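Lipase aflb (Neosartorya fumigata, PDB 6IDY) probably hydrolyses the ester bonds of lipids, as a calcium-containing fungal lipase built on an alpha/beta-hydrolase fold. Local coordinates at residues Asn367-Ala370 / Trp371-Val375; Ile147-Pro150 / Ala151-Tyr155; Glu210-Ala213 / Tyr214-Tyr218; Leu93-Ala96 / Asp97-Ser100; Thr239-Leu243 / Lys244-Ser248. One frame throughout, in Å; residues are numbered along the deposited sequence.

Contact 1 of 5, residues Asn367-Ala370 / Trp371-Val375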
loop_
_atom_site.group_PDB
_atom_site.type_symbol
_atom_site.label_atom_id
_atom_site.label_comp_id
_atom_site.label_asym_id
_atom_site.label_seq_id
_atom_site.Cartn_x
_atom_site.Cartn_y
_atom_site.Cartn_z
ATOM N N ASN A 367 9.286 -8.671 -2.320
ATOM C CA ASN A 367 10.505 -8.668 -3.133
ATOM C C ASN A 367 11.779 -8.593 -2.249
ATOM O O ASN A 367 11.840 -7.745 -1.356
ATOM C CB ASN A 367 10.476 -7.552 -4.181
ATOM C CG ASN A 367 11.694 -7.561 -5.057
ATOM O OD1 ASN A 367 12.721 -6.973 -4.726
ATOM N ND2 ASN A 367 11.623 -8.263 -6.174
ATOM N N PRO A 368 12.802 -9.456 -2.486
ATOM C CA PRO A 368 14.003 -9.430 -1.625
ATOM C C PRO A 368 14.808 -8.138 -1.678
ATOM O O PRO A 368 15.351 -7.736 -0.650
ATOM C CB PRO A 368 14.814 -10.639 -2.092
ATOM C CG PRO A 368 14.301 -10.952 -3.433
ATOM C CD PRO A 368 12.881 -10.543 -3.486
ATOM N N LEU A 369 14.869 -7.485 -2.855
ATOM C CA LEU A 369 15.561 -6.205 -3.018
ATOM C C LEU A 369 14.802 -5.105 -2.262
ATOM O O LEU A 369 15.439 -4.303 -1.578
ATOM C CB LEU A 369 15.759 -5.845 -4.507
ATOM C CG LEU A 369 16.415 -4.486 -4.822
ATOM C CD1 LEU A 369 17.901 -4.457 -4.427
ATOM C CD2 LEU A 369 16.213 -4.102 -6.278
ATOM N N ALA A 370 13.445 -5.116 -2.328
ATOM C CA ALA A 370 12.603 -4.153 -1.603
ATOM C C ALA A 370 12.915 -4.199 -0.098
ATOM O O ALA A 370 13.119 -3.151 0.516
ATOM C CB ALA A 370 11.131 -4.446 -1.847
ATOM N N TRP A 371 13.010 -5.416 0.466
ATOM C CA TRP A 371 13.340 -5.676 1.873
ATOM C C TRP A 371 14.753 -5.246 2.232
ATOM O O TRP A 371 14.934 -4.575 3.246
ATOM C CB TRP A 371 13.137 -7.156 2.201
ATOM C CG TRP A 371 11.713 -7.468 2.520
ATOM C CD1 TRP A 371 10.659 -7.488 1.649
ATOM C CD2 TRP A 371 11.169 -7.725 3.819
ATOM N NE1 TRP A 371 9.494 -7.762 2.326
ATOM C CE2 TRP A 371 9.780 -7.928 3.660
ATOM C CE3 TRP A 371 11.726 -7.820 5.111
ATOM C CZ2 TRP A 371 8.935 -8.201 4.745
ATOM C CZ3 TRP A 371 10.890 -8.109 6.183
ATOM C CH2 TRP A 371 9.511 -8.281 5.997
ATOM N N ALA A 372 15.747 -5.606 1.390
ATOM C CA ALA A 372 17.148 -5.245 1.600
ATOM C C ALA A 372 17.320 -3.719 1.572
ATOM O O ALA A 372 18.082 -3.177 2.370
ATOM C CB ALA A 372 18.026 -5.907 0.551
ATOM N N LEU A 373 16.556 -3.025 0.704
ATOM C CA LEU A 373 16.590 -1.565 0.624
ATOM C C LEU A 373 15.922 -0.931 1.834
ATOM O O LEU A 373 16.415 0.082 2.327
ATOM C CB LEU A 373 15.953 -1.061 -0.677
ATOM C CG LEU A 373 16.793 -1.239 -1.941
ATOM C CD1 LEU A 373 15.922 -1.197 -3.155
ATOM C CD2 LEU A 373 17.946 -0.221 -2.016
ATOM N N ALA A 374 14.816 -1.534 2.325
ATOM C CA ALA A 374 14.105 -1.049 3.510
ATOM C C ALA A 374 15.027 -1.120 4.740
ATOM O O ALA A 374 15.115 -0.153 5.485
ATOM C CB ALA A 374 12.842 -1.870 3.742
ATOM N N VAL A 375 15.745 -2.249 4.907
ATOM C CA VAL A 375 16.692 -2.519 5.998
ATOM C C VAL A 375 17.867 -1.538 5.909
ATOM O O VAL A 375 18.216 -0.909 6.909
ATOM C CB VAL A 375 17.137 -4.011 6.012
ATOM C CG1 VAL A 375 18.297 -4.257 6.979
ATOM C CG2 VAL A 375 15.966 -4.920 6.344
#
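L369 and L373 lie one turn apart along a helix, and their side chains cross obliquely: CG of L369 meets the CD1 branch of L373 at 3.7 Å. The two get there by different routes. In L369, CG is anti to the backbone N (chi1 177°), which brings the end of a side chain that starts out pointing away back over the following turn. In L373, CG lies beside the backbone N, and this brings the branch point against the carbonyl oxygen of L369, L373 CG lying 3.4 Å from L369 O. That same oxygen accepts from L373 N at 2.8 Å.

W371 takes another face of the helix. Its indole meets the turn before it edge-on, with CD1 3.2 Å from N367 O and that oxygen near the ring plane; the same N367 O receives W371 N at 3.2 Å. The pyrrole nitrogen NE1 is bonded to L365 O, and F181 stacks on the indole, which together limit how this buried ring can turn.

At the start of the helix, the amide oxygen OD1 of N367 bonds to A370 N at 3.1 Å, on a lone pair in the carbonyl plane, and more weakly to L369 N. ND2 is taken up by A355 O, which settles the flip of the amide. The side-chain oxygen of N367 accepting from A370 N makes a classical asparagine N-cap, with P368 in the first turn, opening helix 368-379 beside strand 310-314.

Contact 2 of 5, residues Ile147-Pro150 / Ala151-Tyr155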
loop_
_atom_site.group_PDB
_atom_site.type_symbol
_atom_site.label_atom_id
_atom_site.label_comp_id
_atom_site.label_asym_id
_atom_site.label_seq_id
_atom_site.Cartn_x
_atom_site.Cartn_y
_atom_site.Cartn_z
ATOM N N ILE A 147 -5.249 3.931 14.249
ATOM C CA ILE A 147 -3.915 3.397 14.525
ATOM C C ILE A 147 -3.978 2.101 15.313
ATOM O O ILE A 147 -4.475 2.084 16.436
ATOM C CB ILE A 147 -2.989 4.440 15.215
ATOM C CG1 ILE A 147 -3.064 5.824 14.521
ATOM C CG2 ILE A 147 -1.544 3.916 15.289
ATOM C CD1 ILE A 147 -2.583 7.015 15.365
ATOM N N HIS A 148 -3.441 1.025 14.740
ATOM C CA HIS A 148 -3.361 -0.243 15.443
ATOM C C HIS A 148 -1.968 -0.339 16.044
ATOM O O HIS A 148 -0.987 -0.490 15.314
ATOM C CB HIS A 148 -3.663 -1.446 14.535
ATOM C CG HIS A 148 -3.692 -2.737 15.292
ATOM N ND1 HIS A 148 -4.855 -3.202 15.876
ATOM C CD2 HIS A 148 -2.682 -3.585 15.593
ATOM C CE1 HIS A 148 -4.528 -4.339 16.471
ATOM N NE2 HIS A 148 -3.231 -4.608 16.334
ATOM N N ILE A 149 -1.888 -0.198 17.371
ATOM C CA ILE A 149 -0.639 -0.288 18.121
ATOM C C ILE A 149 -0.571 -1.688 18.749
ATOM O O ILE A 149 -1.339 -1.975 19.672
ATOM C CB ILE A 149 -0.488 0.850 19.175
ATOM C CG1 ILE A 149 -0.527 2.244 18.503
ATOM C CG2 ILE A 149 0.800 0.663 19.998
ATOM C CD1 ILE A 149 -0.651 3.441 19.461
ATOM N N PRO A 150 0.313 -2.582 18.251
ATOM C CA PRO A 150 0.404 -3.924 18.846
ATOM C C PRO A 150 0.833 -3.851 20.309
ATOM O O PRO A 150 1.582 -2.949 20.686
ATOM C CB PRO A 150 1.454 -4.626 17.970
ATOM C CG PRO A 150 1.444 -3.848 16.668
ATOM C CD PRO A 150 1.268 -2.434 17.134
ATOM N N ALA A 151 0.330 -4.777 21.135
ATOM C CA ALA A 151 0.644 -4.854 22.570
ATOM C C ALA A 151 2.156 -4.977 22.842
ATOM O O ALA A 151 2.597 -4.667 23.946
ATOM C CB ALA A 151 -0.101 -6.014 23.211
ATOM N N SER A 152 2.937 -5.393 21.826
ATOM C CA SER A 152 4.391 -5.545 21.916
ATOM C C SER A 152 5.167 -4.255 21.621
ATOM O O SER A 152 6.376 -4.230 21.855
ATOM C CB SER A 152 4.874 -6.681 21.014
ATOM O OG SER A 152 4.444 -6.493 19.678
ATOM N N PHE A 153 4.489 -3.188 21.116
ATOM C CA PHE A 153 5.117 -1.891 20.799
ATOM C C PHE A 153 5.896 -1.344 21.996
ATOM O O PHE A 153 5.387 -1.341 23.119
ATOM C CB PHE A 153 4.083 -0.880 20.282
ATOM C CG PHE A 153 4.639 0.438 19.788
ATOM C CD1 PHE A 153 5.354 0.510 18.596
ATOM C CD2 PHE A 153 4.411 1.614 20.493
ATOM C CE1 PHE A 153 5.879 1.728 18.146
ATOM C CE2 PHE A 153 4.899 2.841 20.018
ATOM C CZ PHE A 153 5.636 2.888 18.853
ATOM N N GLY A 154 7.150 -0.970 21.748
ATOM C CA GLY A 154 8.092 -0.525 22.770
ATOM C C GLY A 154 8.224 0.958 23.037
ATOM O O GLY A 154 9.071 1.351 23.844
ATOM N N TYR A 155 7.416 1.797 22.351
ATOM C CA TYR A 155 7.361 3.257 22.540
ATOM C C TYR A 155 8.742 3.957 22.479
ATOM O O TYR A 155 8.978 4.917 23.212
ATOM C CB TYR A 155 6.611 3.583 23.864
ATOM C CG TYR A 155 5.163 3.147 23.850
ATOM C CD1 TYR A 155 4.794 1.866 24.254
ATOM C CD2 TYR A 155 4.161 4.007 23.414
ATOM C CE1 TYR A 155 3.464 1.447 24.207
ATOM C CE2 TYR A 155 2.827 3.606 23.380
ATOM C CZ TYR A 155 2.483 2.322 23.767
ATOM O OH TYR A 155 1.166 1.936 23.724
#
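The CG2 branch of I149 reaches over the turn that follows it and meets F153, 3.6 Å from its CB and 3.8 Å from CD2. I149 has CG2 anti to its own N, with CG1 beside the N (chi1 -59°), so the short methyl branch makes this contact while the longer arm is directed elsewhere. The same methyl lies 4.0 Å from OH of Y155.

In F153, CG is anti to the backbone N (chi1 -174°). The side chain sets out toward I149, but its ring then leads off toward V193 and D191 of the neighbouring strand. Its CD2 stands 3.5 Å above the centre of the Y155 ring, while CE2 of Y155 lies in the plane of the F153 ring at its edge. The positive phi of Y155 is consistent with this return of its side chain.

The backbone is closed by F153 N donating to P150 O at 2.9 Å, a nearly straight bond (164°) arriving from above the carbonyl plane. S152 lies on the outer side of the bend, its OG 3.9 Å from P150 CB. The F153-P150 bond closes a type I beta turn, which turns the chain just after edge strand 147-148.

Contact 3 of 5, residues Glu210-Ala213 / Tyr214-Tyr218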
loop_
_atom_site.group_PDB
_atom_site.type_symbol
_atom_site.label_atom_id
_atom_site.label_comp_id
_atom_site.label_asym_id
_atom_site.label_seq_id
_atom_site.Cartn_x
_atom_site.Cartn_y
_atom_site.Cartn_z
ATOM N N GLU A 210 -4.904 12.713 6.195
ATOM C CA GLU A 210 -5.050 13.237 7.558
ATOM C C GLU A 210 -4.709 12.164 8.582
ATOM O O GLU A 210 -4.100 12.467 9.610
ATOM C CB GLU A 210 -6.476 13.741 7.802
ATOM C CG GLU A 210 -6.800 15.010 7.037
ATOM C CD GLU A 210 -8.047 15.721 7.511
ATOM O OE1 GLU A 210 -8.394 15.601 8.707
ATOM O OE2 GLU A 210 -8.675 16.416 6.685
ATOM N N TYR A 211 -5.092 10.906 8.286
ATOM C CA TYR A 211 -4.807 9.762 9.140
ATOM C C TYR A 211 -3.309 9.502 9.220
ATOM O O TYR A 211 -2.829 9.152 10.287
ATOM C CB TYR A 211 -5.578 8.519 8.671
ATOM C CG TYR A 211 -7.072 8.659 8.861
ATOM C CD1 TYR A 211 -7.682 8.277 10.051
ATOM C CD2 TYR A 211 -7.873 9.213 7.865
ATOM C CE1 TYR A 211 -9.054 8.427 10.244
ATOM C CE2 TYR A 211 -9.246 9.376 8.048
ATOM C CZ TYR A 211 -9.833 8.971 9.235
ATOM O OH TYR A 211 -11.186 9.090 9.408
ATOM N N VAL A 212 -2.575 9.712 8.106
ATOM C CA VAL A 212 -1.119 9.557 8.042
ATOM C C VAL A 212 -0.456 10.689 8.838
ATOM O O VAL A 212 0.406 10.407 9.668
ATOM C CB VAL A 212 -0.561 9.461 6.594
ATOM C CG1 VAL A 212 0.964 9.339 6.599
ATOM C CG2 VAL A 212 -1.179 8.293 5.844
ATOM N N ALA A 213 -0.860 11.954 8.585
ATOM C CA ALA A 213 -0.325 13.136 9.284
ATOM C C ALA A 213 -0.522 12.999 10.787
ATOM O O ALA A 213 0.434 13.193 11.541
ATOM C CB ALA A 213 -1.000 14.406 8.782
ATOM N N TYR A 214 -1.740 12.600 11.226
ATOM C CA TYR A 214 -1.977 12.408 12.651
ATOM C C TYR A 214 -1.165 11.247 13.208
ATOM O O TYR A 214 -0.572 11.411 14.272
ATOM C CB TYR A 214 -3.470 12.285 13.004
ATOM C CG TYR A 214 -3.706 12.266 14.499
ATOM C CD1 TYR A 214 -3.774 13.449 15.230
ATOM C CD2 TYR A 214 -3.829 11.063 15.190
ATOM C CE1 TYR A 214 -3.973 13.435 16.609
ATOM C CE2 TYR A 214 -4.015 11.037 16.569
ATOM C CZ TYR A 214 -4.090 12.226 17.276
ATOM O OH TYR A 214 -4.272 12.198 18.638
ATOM N N ALA A 215 -1.120 10.096 12.495
ATOM C CA ALA A 215 -0.359 8.913 12.928
ATOM C C ALA A 215 1.111 9.254 13.122
ATOM O O ALA A 215 1.695 8.861 14.128
ATOM C CB ALA A 215 -0.514 7.769 11.933
ATOM N N ILE A 216 1.691 10.044 12.197
ATOM C CA ILE A 216 3.083 10.478 12.310
ATOM C C ILE A 216 3.316 11.245 13.613
ATOM O O ILE A 216 4.145 10.829 14.424
ATOM C CB ILE A 216 3.566 11.261 11.060
ATOM C CG1 ILE A 216 3.686 10.327 9.821
ATOM C CG2 ILE A 216 4.908 11.931 11.356
ATOM C CD1 ILE A 216 3.811 11.088 8.444
ATOM N N ASN A 217 2.562 12.337 13.823
ATOM C CA ASN A 217 2.693 13.183 15.008
ATOM C C ASN A 217 2.307 12.477 16.299
ATOM O O ASN A 217 2.938 12.719 17.328
ATOM C CB ASN A 217 1.936 14.494 14.825
ATOM C CG ASN A 217 2.628 15.433 13.866
ATOM O OD1 ASN A 217 3.843 15.350 13.631
ATOM N ND2 ASN A 217 1.878 16.366 13.309
ATOM N N TYR A 218 1.337 11.550 16.234
ATOM C CA TYR A 218 0.914 10.791 17.406
ATOM C C TYR A 218 1.953 9.746 17.816
ATOM O O TYR A 218 2.271 9.642 19.004
ATOM C CB TYR A 218 -0.484 10.162 17.204
ATOM C CG TYR A 218 -0.911 9.271 18.350
ATOM C CD1 TYR A 218 -1.529 9.801 19.479
ATOM C CD2 TYR A 218 -0.657 7.904 18.327
ATOM C CE1 TYR A 218 -1.886 8.988 20.557
ATOM C CE2 TYR A 218 -1.009 7.084 19.394
ATOM C CZ TYR A 218 -1.627 7.628 20.504
ATOM O OH TYR A 218 -1.975 6.802 21.539
#
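I216 follows V212 by one turn in helix 205-223, one of the helices flanking the central sheet of the alpha/beta-hydrolase fold. Traced outward, the isoleucine first passes the carbonyl of V212, with CB 3.6 Å from V212 O. Next comes CG1, which a chi1 of -69° sets beside the backbone N and 3.3 Å from that same oxygen. CD1 then extends past the carbonyl and ends 3.8 Å from CG1 of V212, methyl against methyl. V212 O is meanwhile the acceptor for I216 N at 2.9 Å, so one carbonyl both holds the turn and lies under most of the side chain above it.

V212 itself packs on D238, T239 and A242 of helix 235-245, so this side of helix 205-223 faces its neighbour helix. Other sides are polar at their ends. The carboxylate of E210 is bonded to S137 OG and V138 N, and the hydroxyl of Y214 to E140. Both residues are buried, and these bonds satisfy their polar tips. Facing the sheet, A215 brings its small side chain against L195, and back along its own helix its CB lies 3.2 Å from Y211 O.

Contact 4 of 5, residues Leu93-Ala96 / Asp97-Ser100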
loop_
_atom_site.group_PDB
_atom_site.type_symbol
_atom_site.label_atom_id
_atom_site.label_comp_id
_atom_site.label_asym_id
_atom_site.label_seq_id
_atom_site.Cartn_x
_atom_site.Cartn_y
_atom_site.Cartn_z
ATOM N N LEU A 93 -3.823 -20.175 -7.209
ATOM C CA LEU A 93 -2.713 -19.639 -6.421
ATOM C C LEU A 93 -3.026 -19.551 -4.918
ATOM O O LEU A 93 -2.122 -19.728 -4.097
ATOM C CB LEU A 93 -2.281 -18.260 -6.976
ATOM C CG LEU A 93 -0.959 -17.665 -6.466
ATOM C CD1 LEU A 93 0.230 -18.448 -6.955
ATOM C CD2 LEU A 93 -0.794 -16.250 -6.929
ATOM N N ILE A 94 -4.293 -19.290 -4.558
ATOM C CA ILE A 94 -4.661 -19.115 -3.157
ATOM C C ILE A 94 -5.220 -20.404 -2.552
ATOM O O ILE A 94 -6.291 -20.861 -2.961
ATOM C CB ILE A 94 -5.584 -17.888 -2.901
ATOM C CG1 ILE A 94 -5.266 -16.674 -3.829
ATOM C CG2 ILE A 94 -5.568 -17.479 -1.414
ATOM C CD1 ILE A 94 -3.760 -16.077 -3.832
ATOM N N PRO A 95 -4.504 -21.002 -1.570
ATOM C CA PRO A 95 -5.036 -22.211 -0.926
ATOM C C PRO A 95 -6.176 -21.873 0.029
ATOM O O PRO A 95 -6.334 -20.714 0.430
ATOM C CB PRO A 95 -3.823 -22.823 -0.214
ATOM C CG PRO A 95 -2.823 -21.750 -0.122
ATOM C CD PRO A 95 -3.232 -20.573 -0.955
ATOM N N ALA A 96 -6.973 -22.902 0.375
ATOM C CA ALA A 96 -8.154 -22.830 1.238
ATOM C C ALA A 96 -7.920 -22.152 2.586
ATOM O O ALA A 96 -8.745 -21.336 2.982
ATOM C CB ALA A 96 -8.744 -24.220 1.433
ATOM N N ASP A 97 -6.810 -22.472 3.281
ATOM C CA ASP A 97 -6.500 -21.889 4.590
ATOM C C ASP A 97 -6.261 -20.375 4.508
ATOM O O ASP A 97 -6.732 -19.629 5.374
ATOM C CB ASP A 97 -5.326 -22.626 5.264
ATOM C CG ASP A 97 -3.984 -22.533 4.544
ATOM O OD1 ASP A 97 -3.964 -22.670 3.297
ATOM O OD2 ASP A 97 -2.955 -22.346 5.232
ATOM N N ILE A 98 -5.580 -19.918 3.438
ATOM C CA ILE A 98 -5.325 -18.493 3.217
ATOM C C ILE A 98 -6.644 -17.813 2.822
ATOM O O ILE A 98 -6.981 -16.787 3.412
ATOM C CB ILE A 98 -4.123 -18.239 2.258
ATOM C CG1 ILE A 98 -2.810 -18.739 2.925
ATOM C CG2 ILE A 98 -4.010 -16.741 1.880
ATOM C CD1 ILE A 98 -1.581 -18.868 2.033
ATOM N N LEU A 99 -7.430 -18.444 1.907
ATOM C CA LEU A 99 -8.749 -17.962 1.480
ATOM C C LEU A 99 -9.690 -17.793 2.679
ATOM O O LEU A 99 -10.383 -16.777 2.765
ATOM C CB LEU A 99 -9.400 -18.914 0.454
ATOM C CG LEU A 99 -9.000 -18.756 -1.015
ATOM C CD1 LEU A 99 -9.642 -19.835 -1.870
ATOM C CD2 LEU A 99 -9.378 -17.387 -1.557
ATOM N N SER A 100 -9.688 -18.772 3.610
ATOM C CA SER A 100 -10.502 -18.753 4.828
ATOM C C SER A 100 -10.137 -17.558 5.708
ATOM O O SER A 100 -11.037 -16.882 6.205
ATOM C CB SER A 100 -10.349 -20.060 5.601
ATOM O OG SER A 100 -11.144 -20.073 6.774
#
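Two backbone bonds carry the first turn of helix 96-103: S100 N donates to A96 O at 2.8 Å, and L99 N to P95 O at 2.9 Å. The second is nearly straight, at 169°. With no N-H of its own, the proline ring can precede the helix without costing it a bond, while its carbonyl still receives the first of the helical donors.

D97 turns back toward this ring. Its CG sits between the backbone N and the carbonyl carbon (chi1 64°), which folds the carboxylate over the start of the helix and brings OD1 to 3.5 Å from P95 CB. The same OD1 forms a salt bridge with R55, so the acid is held at its charged end while it leans against the pyrrolidine. I98 meets the same ring along its CG-CD edge, with P95 CG 3.8 Å from I98 CD1.

Farther in, I94 puts its CG2 methyl between two residues of the helix, 3.7 Å from I98 CG2 and 3.7 Å from L99 CG. It crosses both side chains at about a right angle. Around them, I88 and L89 of helix 81-90 and L409 of helix 405-412 extend the apolar surroundings. Contact between I94, just ahead of the N-cap, and L99, in the fourth position after it, is the signature of a hydrophobic staple at a helix N-terminus.

Contact 5 of 5, residues Thr239-Leu243 / Lys244-Ser248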
loop_
_atom_site.group_PDB
_atom_site.type_symbol
_atom_site.label_atom_id
_atom_site.label_comp_id
_atom_site.label_asym_id
_atom_site.label_seq_id
_atom_site.Cartn_x
_atom_site.Cartn_y
_atom_site.Cartn_z
ATOM N N THR A 239 1.032 9.675 2.268
ATOM C CA THR A 239 2.192 10.128 3.028
ATOM C C THR A 239 2.752 11.421 2.462
ATOM O O THR A 239 3.007 12.345 3.228
ATOM C CB THR A 239 3.239 9.015 3.153
ATOM O OG1 THR A 239 2.597 7.827 3.611
ATOM C CG2 THR A 239 4.400 9.395 4.102
ATOM N N GLN A 240 2.947 11.483 1.132
ATOM C CA GLN A 240 3.463 12.671 0.447
ATOM C C GLN A 240 2.562 13.886 0.684
ATOM O O GLN A 240 3.079 14.976 0.938
ATOM C CB GLN A 240 3.650 12.399 -1.061
ATOM C CG GLN A 240 4.423 13.495 -1.802
ATOM C CD GLN A 240 5.913 13.556 -1.525
ATOM O OE1 GLN A 240 6.460 12.885 -0.628
ATOM N NE2 GLN A 240 6.605 14.388 -2.300
ATOM N N TRP A 241 1.224 13.694 0.615
ATOM C CA TRP A 241 0.252 14.762 0.881
ATOM C C TRP A 241 0.354 15.201 2.353
ATOM O O TRP A 241 0.396 16.397 2.620
ATOM C CB TRP A 241 -1.187 14.319 0.514
ATOM C CG TRP A 241 -2.217 15.413 0.607
ATOM C CD1 TRP A 241 -2.866 15.838 1.731
ATOM C CD2 TRP A 241 -2.743 16.195 -0.479
ATOM N NE1 TRP A 241 -3.755 16.841 1.418
ATOM C CE2 TRP A 241 -3.715 17.069 0.065
ATOM C CE3 TRP A 241 -2.472 16.258 -1.861
ATOM C CZ2 TRP A 241 -4.411 17.999 -0.722
ATOM C CZ3 TRP A 241 -3.192 17.152 -2.647
ATOM C CH2 TRP A 241 -4.154 18.000 -2.081
ATOM N N ALA A 242 0.446 14.238 3.296
ATOM C CA ALA A 242 0.595 14.526 4.734
ATOM C C ALA A 242 1.882 15.324 4.998
ATOM O O ALA A 242 1.843 16.326 5.708
ATOM C CB ALA A 242 0.604 13.226 5.539
ATOM N N LEU A 243 2.999 14.915 4.372
ATOM C CA LEU A 243 4.285 15.599 4.518
ATOM C C LEU A 243 4.238 17.028 3.959
ATOM O O LEU A 243 4.736 17.956 4.595
ATOM C CB LEU A 243 5.420 14.784 3.873
ATOM C CG LEU A 243 5.784 13.458 4.552
ATOM C CD1 LEU A 243 6.675 12.618 3.642
ATOM C CD2 LEU A 243 6.453 13.688 5.929
ATOM N N LYS A 244 3.606 17.204 2.797
ATOM C CA LYS A 244 3.476 18.512 2.156
ATOM C C LYS A 244 2.628 19.493 2.988
ATOM O O LYS A 244 3.098 20.581 3.324
ATOM C CB LYS A 244 2.886 18.355 0.738
ATOM C CG LYS A 244 2.562 19.688 0.050
ATOM C CD LYS A 244 2.341 19.528 -1.451
ATOM C CE LYS A 244 2.267 20.872 -2.125
ATOM N NZ LYS A 244 1.628 20.765 -3.460
ATOM N N TYR A 245 1.380 19.107 3.297
ATOM C CA TYR A 245 0.426 19.992 3.952
ATOM C C TYR A 245 0.473 19.985 5.482
ATOM O O TYR A 245 -0.138 20.858 6.089
ATOM C CB TYR A 245 -0.980 19.731 3.415
ATOM C CG TYR A 245 -1.051 20.046 1.935
ATOM C CD1 TYR A 245 -0.968 21.360 1.477
ATOM C CD2 TYR A 245 -1.088 19.028 0.988
ATOM C CE1 TYR A 245 -0.994 21.655 0.116
ATOM C CE2 TYR A 245 -1.119 19.311 -0.376
ATOM C CZ TYR A 245 -1.067 20.626 -0.808
ATOM O OH TYR A 245 -1.094 20.904 -2.151
ATOM N N TRP A 246 1.221 19.068 6.111
ATOM C CA TRP A 246 1.400 19.121 7.571
ATOM C C TRP A 246 2.916 19.172 7.756
ATOM O O TRP A 246 3.511 18.134 8.061
ATOM C CB TRP A 246 0.766 17.912 8.299
ATOM C CG TRP A 246 -0.711 18.019 8.547
ATOM C CD1 TRP A 246 -1.326 18.273 9.739
ATOM C CD2 TRP A 246 -1.761 17.786 7.594
ATOM N NE1 TRP A 246 -2.695 18.243 9.583
ATOM C CE2 TRP A 246 -2.989 17.944 8.275
ATOM C CE3 TRP A 246 -1.783 17.478 6.222
ATOM C CZ2 TRP A 246 -4.225 17.802 7.633
ATOM C CZ3 TRP A 246 -3.009 17.352 5.583
ATOM C CH2 TRP A 246 -4.212 17.507 6.287
ATOM N N PRO A 247 3.580 20.335 7.485
ATOM C CA PRO A 247 5.056 20.384 7.570
ATOM C C PRO A 247 5.674 19.918 8.886
ATOM O O PRO A 247 6.835 19.508 8.879
ATOM C CB PRO A 247 5.387 21.854 7.284
ATOM C CG PRO A 247 4.229 22.365 6.531
ATOM C CD PRO A 247 3.036 21.647 7.076
ATOM N N SER A 248 4.917 19.957 10.007
ATOM C CA SER A 248 5.432 19.497 11.303
ATOM C C SER A 248 5.833 18.013 11.248
ATOM O O SER A 248 6.771 17.609 11.932
ATOM C CB SER A 248 4.402 19.727 12.403
ATOM O OG SER A 248 3.221 18.985 12.146
#
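K244, whose backbone N bonds back to Q240 O at 2.9 Å, ends in an ammonium that three oxygens grip: NZ donates to Y245 OH at 3.0 Å and is also bonded to the carbonyl oxygens of G300 and L298. The chain is extended beyond CG, and it runs over one face of the tyrosine, with CG 3.6 Å above the centre of that ring.

Y245 in turn lies over W241. CE2 of the tyrosine stands 3.3 Å above the indole plane, over its centre, and CD2 approaches W241 CE2 to 3.4 Å. The two ring planes are inclined at 48°, so this is neither a stack nor an edge-to-face pair. W241 reaches beneath its neighbour because CG is anti to the backbone N (chi1 -173°), whereas Y245 keeps CG beside its own. The indole NE1 is bonded to Y438 OH, which limits how the ring can turn.

W246 is the first residue past the helix to leave helical angles. Its N still bonds to A242 O at 2.8 Å, though bent (137°), and CZ3 at the edge of its ring lies 4.1 Å from W241 CD1.

The helix, 235-245, is the crossover of the beta-alpha-beta unit between strands 227-232 and 253-259. L243 and Q240 touch F256 of the latter strand, W241 and Y245 touch T297 of helix 293-299, and W246 packs on A213 of helix 205-223.

In the fold
Along the chain the order is contact 4, contact 2, contact 3, contact 5, contact 1. Contacts 2, 3 and 5 form a connected group: I147 and I149 pack on Y218, and contact 3 meets contact 5, their centres about 9 Å apart, where helices 205-223 and 235-245 lie together. They link two flanking helices and outermost strand 147-148 of the mixed sheet into one body, whereas contacts 1 and 4 lie in separate regions. Contact 1 lies about 25 Å from contacts 3 and 5 between centres, on helix 368-379, which contributes A377 to the calcium site. Contact 4 belongs to a helical region about 38 Å from contact 5, centre to centre, beyond the chain's middle.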